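Local coordinates for probable protein phosphatase 2C 50 (Oryza sativa subsp. japonica, PDB 5ZCG), which probably removes phosphate from phosphoserine and phosphothreonine side chains of proteins, as a magnesium-binding phosphatase of the PP2C family, at residues D163-L168 with G250-V255; N257-K262 with L305-E310; Y299-A304 with D311-I316. The protein carries 5 engineered substitutions. All blocks are in the same frame, centred on the assembly; numbering follows the deposited sequence.

Overall arrangement
Contacts 1 and 3 are buried, and both pack material on one face of the same five-stranded antiparallel sheet: Trp-252, from the short helix 249-252, lies on strand 165-170, and helix 291-306 lies on strand 313-319. Contact 2 is a surface contact between helix 257-274 and the end of helix 291-306, so it shares a helix with contact 3. The chemistry follows the place. Contact 1 mixes a guanidinium stack with apolar packing and a water, contact 2 is a single weak salt bridge, and contact 3 is purely aliphatic until its strand leads back to a magnesium ligand. Asn-257 OD1 and Val-254 O link contacts 1 and 2.

Contact 1 of 3, residues D163-L168 with G250-V255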
# COMPACT_ATOMS: atom_id res chain seq x y z
N ASP A 163 -0.21 6.66 -3.51
CA ASP A 163 0.73 7.56 -4.18
C ASP A 163 1.06 7.13 -5.61
O ASP A 163 2.03 7.63 -6.18
CB ASP A 163 2.01 7.72 -3.36
CG ASP A 163 2.74 6.42 -3.12
OD1 ASP A 163 2.44 5.41 -3.80
OD2 ASP A 163 3.61 6.39 -2.23
N SER A 164 0.30 6.21 -6.18
CA SER A 164 0.32 6.10 -7.63
C SER A 164 -0.45 7.29 -8.21
O SER A 164 -1.14 8.03 -7.50
CB SER A 164 -0.29 4.78 -8.08
OG SER A 164 0.45 3.67 -7.60
N ARG A 165 -0.31 7.50 -9.52
CA ARG A 165 -0.85 8.71 -10.11
C ARG A 165 -1.32 8.45 -11.54
O ARG A 165 -0.76 7.61 -12.25
CB ARG A 165 0.20 9.83 -10.08
CG ARG A 165 -0.31 11.20 -10.47
CD ARG A 165 0.86 12.15 -10.63
NE ARG A 165 1.67 12.21 -9.41
CZ ARG A 165 2.93 12.62 -9.37
NH1 ARG A 165 3.54 13.01 -10.49
NH2 ARG A 165 3.59 12.64 -8.22
N ILE A 166 -2.37 9.17 -11.93
CA ILE A 166 -2.83 9.19 -13.31
C ILE A 166 -2.78 10.63 -13.80
O ILE A 166 -3.17 11.56 -13.09
CB ILE A 166 -4.24 8.60 -13.47
CG1 ILE A 166 -4.74 8.82 -14.90
CG2 ILE A 166 -5.19 9.23 -12.48
CD1 ILE A 166 -6.01 8.10 -15.23
N VAL A 167 -2.28 10.82 -15.02
CA VAL A 167 -2.16 12.13 -15.63
C VAL A 167 -2.83 12.08 -16.99
O VAL A 167 -2.74 11.08 -17.71
CB VAL A 167 -0.68 12.57 -15.75
CG1 VAL A 167 -0.58 13.96 -16.36
CG2 VAL A 167 -0.01 12.55 -14.38
N LEU A 168 -3.53 13.16 -17.34
CA LEU A 168 -4.12 13.31 -18.65
C LEU A 168 -3.27 14.27 -19.47
O LEU A 168 -2.80 15.29 -18.95
CB LEU A 168 -5.56 13.83 -18.54
CG LEU A 168 -6.18 14.51 -19.76
CD1 LEU A 168 -6.64 13.47 -20.76
CD2 LEU A 168 -7.33 15.42 -19.34
N GLY A 250 7.11 4.24 -9.31
CA GLY A 250 8.32 3.89 -10.03
C GLY A 250 8.58 4.78 -11.23
O GLY A 250 9.73 4.97 -11.63
N LEU A 251 7.52 5.32 -11.83
CA LEU A 251 7.66 6.33 -12.88
C LEU A 251 7.76 7.73 -12.28
O LEU A 251 8.75 8.44 -12.51
CB LEU A 251 6.49 6.25 -13.86
CG LEU A 251 6.50 7.29 -14.98
CD1 LEU A 251 7.80 7.19 -15.79
CD2 LEU A 251 5.29 7.16 -15.90
N TRP A 252 6.76 8.12 -11.48
CA TRP A 252 6.62 9.50 -11.04
C TRP A 252 7.71 9.95 -10.08
O TRP A 252 7.90 11.16 -9.90
CB TRP A 252 5.24 9.71 -10.39
CG TRP A 252 4.09 9.23 -11.24
CD1 TRP A 252 3.19 8.25 -10.93
CD2 TRP A 252 3.71 9.73 -12.53
NE1 TRP A 252 2.28 8.10 -11.95
CE2 TRP A 252 2.58 8.99 -12.94
CE3 TRP A 252 4.22 10.71 -13.38
CZ2 TRP A 252 1.95 9.22 -14.17
CZ3 TRP A 252 3.60 10.94 -14.59
CH2 TRP A 252 2.47 10.19 -14.97
N ASP A 253 8.42 9.02 -9.45
CA ASP A 253 9.52 9.43 -8.58
C ASP A 253 10.64 10.10 -9.37
O ASP A 253 11.31 11.00 -8.85
CB ASP A 253 10.06 8.23 -7.80
CG ASP A 253 9.19 7.88 -6.59
OD1 ASP A 253 8.43 8.76 -6.13
OD2 ASP A 253 9.27 6.73 -6.11
N VAL A 254 10.84 9.71 -10.63
CA VAL A 254 11.95 10.23 -11.43
C VAL A 254 11.50 10.95 -12.69
O VAL A 254 12.35 11.56 -13.36
CB VAL A 254 12.94 9.10 -11.81
CG1 VAL A 254 13.54 8.48 -10.55
CG2 VAL A 254 12.24 8.05 -12.67
N VAL A 255 10.22 10.91 -13.06
CA VAL A 255 9.74 11.57 -14.26
C VAL A 255 8.58 12.48 -13.88
O VAL A 255 7.68 12.08 -13.14
CB VAL A 255 9.30 10.56 -15.34
CG1 VAL A 255 8.83 11.28 -16.59
CG2 VAL A 255 10.46 9.62 -15.69
O HOH W 1 6.39 12.92 -11.09
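Arg-165 opens strand 165-170 and meets Trp-252 twice, near its root through CB and again through the guanidinium. Its CB stands over the five-membered ring, 3.6 Å from the ring centroid, a CH-pi contact on one face of the tryptophan; Leu-251 CD2 lies toward the rim of the opposite face. From there the arginine chain runs out with CG anti to the backbone N (chi1 -171°) and bends at chi3, which brings the guanidinium back onto the indole. The planes are tilted 28° to each other, and CZ lies off-centre, 4.5 Å from the five-membered ring centroid, in a cation-pi contact. Arginine suits this place because its flat cation can stack while its N-H groups bond around its rim: NH2 forms a salt bridge with Asp-180, and NH1 reaches Asn-257 OD1 and, at 2.9 Å, a water. That water donates to Trp-252 O and Val-255 O, tying the guanidinium to the turn behind the indole. Trp-252 NE1 gives a weak hydrogen bond to Arg-165 O, 3.1 Å long and bent to 135°, and another weak one to Ala-247 O.

Ile-166 faces the other sheet, on Val-147 and Ala-149. Val-167 turns again to the tryptophan and sets CG2 3.5 Å from CH2 of the six-membered ring, a compact branched side chain filling the space beside the indole's far end. A leucine in place of Trp-252 would probably leave the guanidinium without its stacking surface and open a gap beside Val-167 CG2. With Ala-260 of helix 257-274 also touching the indole, Trp-252 fills the layer between sheet and helices on the outer side of the beta sandwich characteristic of the PP2C fold.

Contact 2 of 3, residues N257-K262 with L305-E310; sequences NEEACK and LKKGSE
Glu-259 and Lys-307 approach from opposite directions and meet through their charged ends, OE1 and NZ lying 3.3 Å apart in a salt bridge whose hydrogen bond is weak. Nothing else joins the two segments, whose nearest CA atoms, in these same residues, are 12.3 Å apart; two long, flexible side chains are therefore the right types to span the distance at the surface. Glu-259 crosses its share with CG anti to the backbone N (chi1 -174°) and the chain extended beyond it. Lys-307 instead bends at chi3, and its NZ has a second, weak bond to Val-254 O, so the ammonium lies between a carboxylate and a backbone carbonyl.

The next shell sets the two backbones. Ser-256 OG bonds to Glu-259 N in the first turn of helix 257-274. Lys-307 is where helix 291-306 gives up its helical backbone angles, and Gly-308 follows at phi 95°, where a CB would run into the preceding carbonyl oxygen. Gly-308 N bonds to Leu-305 O at 3.2 Å, and Ser-309 N to Ala-304 O, also at 3.2 Å: the pair of bonds, with glycine at C-prime, that defines a Schellman motif ending the helix.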
# COMPACT_ATOMS: atom_id res chain seq x y z
N ASN A 257 5.18 14.98 -14.56
CA ASN A 257 3.96 14.88 -15.35
C ASN A 257 4.18 15.41 -16.77
O ASN A 257 3.72 14.80 -17.75
CB ASN A 257 2.83 15.67 -14.67
CG ASN A 257 2.44 15.09 -13.33
OD1 ASN A 257 2.84 13.98 -12.97
ND2 ASN A 257 1.66 15.84 -12.57
N GLU A 258 4.91 16.52 -16.89
CA GLU A 258 5.14 17.16 -18.18
C GLU A 258 5.96 16.26 -19.11
O GLU A 258 5.60 16.06 -20.28
CB GLU A 258 5.86 18.50 -17.97
CG GLU A 258 5.10 19.53 -17.11
CD GLU A 258 4.93 19.13 -15.64
OE1 GLU A 258 5.55 18.14 -15.19
OE2 GLU A 258 4.14 19.79 -14.94
N GLU A 259 7.06 15.70 -18.60
CA GLU A 259 7.89 14.84 -19.43
C GLU A 259 7.15 13.57 -19.82
O GLU A 259 7.26 13.11 -20.96
CB GLU A 259 9.19 14.49 -18.70
CG GLU A 259 10.18 13.72 -19.56
CD GLU A 259 11.58 13.65 -18.96
OE1 GLU A 259 11.70 13.61 -17.71
OE2 GLU A 259 12.55 13.63 -19.74
N ALA A 260 6.39 12.99 -18.89
CA ALA A 260 5.62 11.79 -19.20
C ALA A 260 4.60 12.06 -20.30
O ALA A 260 4.48 11.26 -21.24
CB ALA A 260 4.93 11.27 -17.94
N CYS A 261 3.88 13.18 -20.21
CA CYS A 261 2.89 13.50 -21.23
C CYS A 261 3.54 13.71 -22.59
O CYS A 261 3.09 13.16 -23.61
CB CYS A 261 2.09 14.73 -20.82
SG CYS A 261 0.87 14.40 -19.54
N LYS A 262 4.61 14.51 -22.63
CA LYS A 262 5.30 14.76 -23.90
C LYS A 262 5.80 13.46 -24.52
O LYS A 262 5.53 13.17 -25.69
CB LYS A 262 6.45 15.74 -23.68
CG LYS A 262 5.97 17.16 -23.38
CD LYS A 262 7.11 18.15 -23.22
CE LYS A 262 6.60 19.48 -22.70
NZ LYS A 262 5.29 19.85 -23.33
N LEU A 305 13.72 3.63 -15.88
CA LEU A 305 14.90 2.83 -15.56
C LEU A 305 16.18 3.62 -15.79
O LEU A 305 17.08 3.64 -14.95
CB LEU A 305 14.90 1.55 -16.38
CG LEU A 305 14.15 0.36 -15.78
CD1 LEU A 305 14.22 -0.85 -16.70
CD2 LEU A 305 14.70 0.03 -14.41
N LYS A 306 16.27 4.31 -16.94
CA LYS A 306 17.47 5.06 -17.28
C LYS A 306 17.76 6.19 -16.30
O LYS A 306 18.92 6.53 -16.07
CB LYS A 306 17.36 5.60 -18.71
CG LYS A 306 18.63 6.25 -19.26
CD LYS A 306 19.80 5.29 -19.32
CE LYS A 306 21.01 5.94 -19.98
NZ LYS A 306 22.25 5.11 -19.91
N LYS A 307 16.72 6.80 -15.73
CA LYS A 307 16.91 7.92 -14.82
C LYS A 307 17.10 7.49 -13.38
O LYS A 307 17.06 8.34 -12.47
CB LYS A 307 15.74 8.91 -14.93
CG LYS A 307 15.40 9.28 -16.37
CD LYS A 307 14.56 10.55 -16.47
CE LYS A 307 14.89 11.56 -15.39
NZ LYS A 307 14.20 12.86 -15.64
N GLY A 308 17.34 6.21 -13.14
CA GLY A 308 17.78 5.74 -11.84
C GLY A 308 16.70 5.26 -10.91
O GLY A 308 16.97 5.10 -9.71
N SER A 309 15.48 5.01 -11.40
CA SER A 309 14.41 4.55 -10.52
C SER A 309 14.78 3.21 -9.90
O SER A 309 15.17 2.28 -10.59
CB SER A 309 13.10 4.42 -11.30
OG SER A 309 12.08 3.84 -10.49
N GLU A 310 14.65 3.14 -8.57
CA GLU A 310 14.95 1.92 -7.82
C GLU A 310 13.81 0.91 -7.82
O GLU A 310 14.04 -0.28 -7.58
CB GLU A 310 15.27 2.28 -6.36
CG GLU A 310 16.67 2.83 -6.08
CD GLU A 310 17.78 2.01 -6.71
OE1 GLU A 310 17.78 0.77 -6.55
OE2 GLU A 310 18.68 2.61 -7.33

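Contact 3 of 3, residues Y299-A304 with D311-I316; sequences YLMRLA and DNITVI. With MG (magnesium ion), chain E.
Ile-313 holds its CG1 beside the backbone N (chi1 -55°) and its CG2 anti to it, so that both branches are presented to the helix above. CD1, at the end of the longer branch, comes within 3.7 Å of Ala-304 CB, while CG2 lies 4.4 Å from Met-301 CG. The small methyl of Ala-304 suits the place, since it lets the isoleucine come close up to the helix backbone. Two residues along the strand, Val-315 has CG1 anti to its backbone N, where it meets Leu-300 CD1 at 3.8 Å; these side chains cross at about a right angle, and the leucine also packs on Val-263 and Ala-264 of helix 257-274. Ile-313 and Val-315 are apolar, as suits the helix-covered face, whereas Thr-314 and Ile-316 point to the other face of the sheet, both touching Ser-20.

The segments form a helix-turn-strand unit, with axes 8.2 Å apart and running nearly antiparallel at 153°. Here helix 291-306 covers the sheet of the PP2C sandwich from outside, and strand 313-319 pairs with 3-9 and 241-247 within it.

At the start of 311-316 the chain reaches the metal centre. Asp-311 binds the magnesium ion through OD2 at 2.2 Å, in company with Asp-61, Asp-249 and three waters. Its other oxygen, OD1, accepts a hydrogen bond from Asn-312 N at 2.6 Å, on the anti side and out of the carboxylate plane, which helps to fix the rotation of the carboxylate. One of the metal-bound waters lies 2.8 Å from Asn-312 O, to which it can donate, and the asparagine side chain is itself held by Glu-17 N and Arg-10 O.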
# COMPACT_ATOMS: atom_id res chain seq x y z
N TYR A 299 8.53 2.91 -23.68
CA TYR A 299 9.47 4.02 -23.62
C TYR A 299 9.45 4.68 -22.25
O TYR A 299 10.51 5.02 -21.71
CB TYR A 299 9.16 5.03 -24.72
CG TYR A 299 10.32 5.93 -25.09
CD1 TYR A 299 10.66 7.01 -24.29
CD2 TYR A 299 11.05 5.71 -26.25
CE1 TYR A 299 11.71 7.83 -24.63
CE2 TYR A 299 12.10 6.53 -26.60
CZ TYR A 299 12.43 7.59 -25.78
OH TYR A 299 13.48 8.43 -26.10
N LEU A 300 8.27 4.88 -21.67
CA LEU A 300 8.20 5.50 -20.34
C LEU A 300 8.85 4.60 -19.29
O LEU A 300 9.60 5.08 -18.42
CB LEU A 300 6.75 5.81 -19.96
CG LEU A 300 6.19 7.09 -20.59
CD1 LEU A 300 4.70 7.25 -20.32
CD2 LEU A 300 6.96 8.33 -20.14
N MET A 301 8.57 3.30 -19.34
CA MET A 301 9.24 2.33 -18.46
C MET A 301 10.75 2.41 -18.56
O MET A 301 11.45 2.60 -17.55
CB MET A 301 8.75 0.92 -18.79
CG MET A 301 9.47 -0.21 -18.05
SD MET A 301 8.55 -1.77 -18.07
CE MET A 301 9.62 -2.78 -19.10
N ARG A 302 11.27 2.29 -19.78
CA ARG A 302 12.71 2.30 -19.98
C ARG A 302 13.32 3.64 -19.59
O ARG A 302 14.43 3.68 -19.05
CB ARG A 302 13.04 1.96 -21.44
CG ARG A 302 13.18 0.46 -21.69
CD ARG A 302 12.52 0.04 -23.00
NE ARG A 302 12.60 1.07 -24.03
CZ ARG A 302 11.98 1.01 -25.20
NH1 ARG A 302 11.23 -0.04 -25.50
NH2 ARG A 302 12.11 1.99 -26.08
N LEU A 303 12.59 4.74 -19.81
CA LEU A 303 13.04 6.05 -19.37
C LEU A 303 13.21 6.09 -17.86
O LEU A 303 14.24 6.54 -17.35
CB LEU A 303 12.02 7.11 -19.81
CG LEU A 303 12.27 8.54 -19.33
CD1 LEU A 303 13.71 8.97 -19.64
CD2 LEU A 303 11.26 9.49 -19.96
N ALA A 304 12.19 5.62 -17.13
CA ALA A 304 12.29 5.59 -15.67
C ALA A 304 13.49 4.77 -15.23
O ALA A 304 14.22 5.16 -14.31
CB ALA A 304 11.01 5.04 -15.06
N ASP A 311 12.58 1.36 -8.08
CA ASP A 311 11.39 0.60 -7.75
C ASP A 311 10.88 -0.23 -8.92
O ASP A 311 11.36 -0.14 -10.06
CB ASP A 311 10.29 1.56 -7.28
CG ASP A 311 9.30 0.92 -6.35
OD1 ASP A 311 9.27 -0.33 -6.25
OD2 ASP A 311 8.53 1.67 -5.73
N ASN A 312 9.87 -1.05 -8.63
CA ASN A 312 9.03 -1.59 -9.69
C ASN A 312 8.45 -0.42 -10.48
O ASN A 312 8.17 0.65 -9.94
CB ASN A 312 7.89 -2.43 -9.12
CG ASN A 312 8.36 -3.53 -8.18
OD1 ASN A 312 7.60 -4.00 -7.33
ND2 ASN A 312 9.61 -3.96 -8.34
N ILE A 313 8.29 -0.63 -11.78
CA ILE A 313 7.74 0.39 -12.67
C ILE A 313 6.60 -0.23 -13.45
O ILE A 313 6.77 -1.27 -14.08
CB ILE A 313 8.81 0.95 -13.63
CG1 ILE A 313 10.03 1.47 -12.86
CG2 ILE A 313 8.21 2.06 -14.49
CD1 ILE A 313 11.30 1.57 -13.71
N THR A 314 5.43 0.41 -13.40
CA THR A 314 4.28 -0.04 -14.17
C THR A 314 3.64 1.18 -14.81
O THR A 314 3.38 2.17 -14.13
CB THR A 314 3.28 -0.79 -13.30
OG1 THR A 314 3.86 -2.04 -12.91
CG2 THR A 314 1.99 -1.07 -14.07
N VAL A 315 3.42 1.11 -16.12
CA VAL A 315 2.91 2.22 -16.90
C VAL A 315 1.83 1.70 -17.83
O VAL A 315 2.07 0.76 -18.61
CB VAL A 315 4.02 2.92 -17.72
CG1 VAL A 315 3.47 4.13 -18.46
CG2 VAL A 315 5.21 3.32 -16.82
N ILE A 316 0.65 2.30 -17.77
CA ILE A 316 -0.40 2.10 -18.75
C ILE A 316 -0.59 3.41 -19.49
O ILE A 316 -0.74 4.47 -18.86
CB ILE A 316 -1.73 1.65 -18.11
CG1 ILE A 316 -1.57 0.32 -17.37
CG2 ILE A 316 -2.80 1.52 -19.19
CD1 ILE A 316 -2.86 -0.13 -16.67
MG MG E . 6.39 1.78 -6.00
O HOH W 2 6.20 1.04 -7.97
O HOH W 3 6.61 2.39 -4.21
O HOH W 4 6.88 0.01 -5.07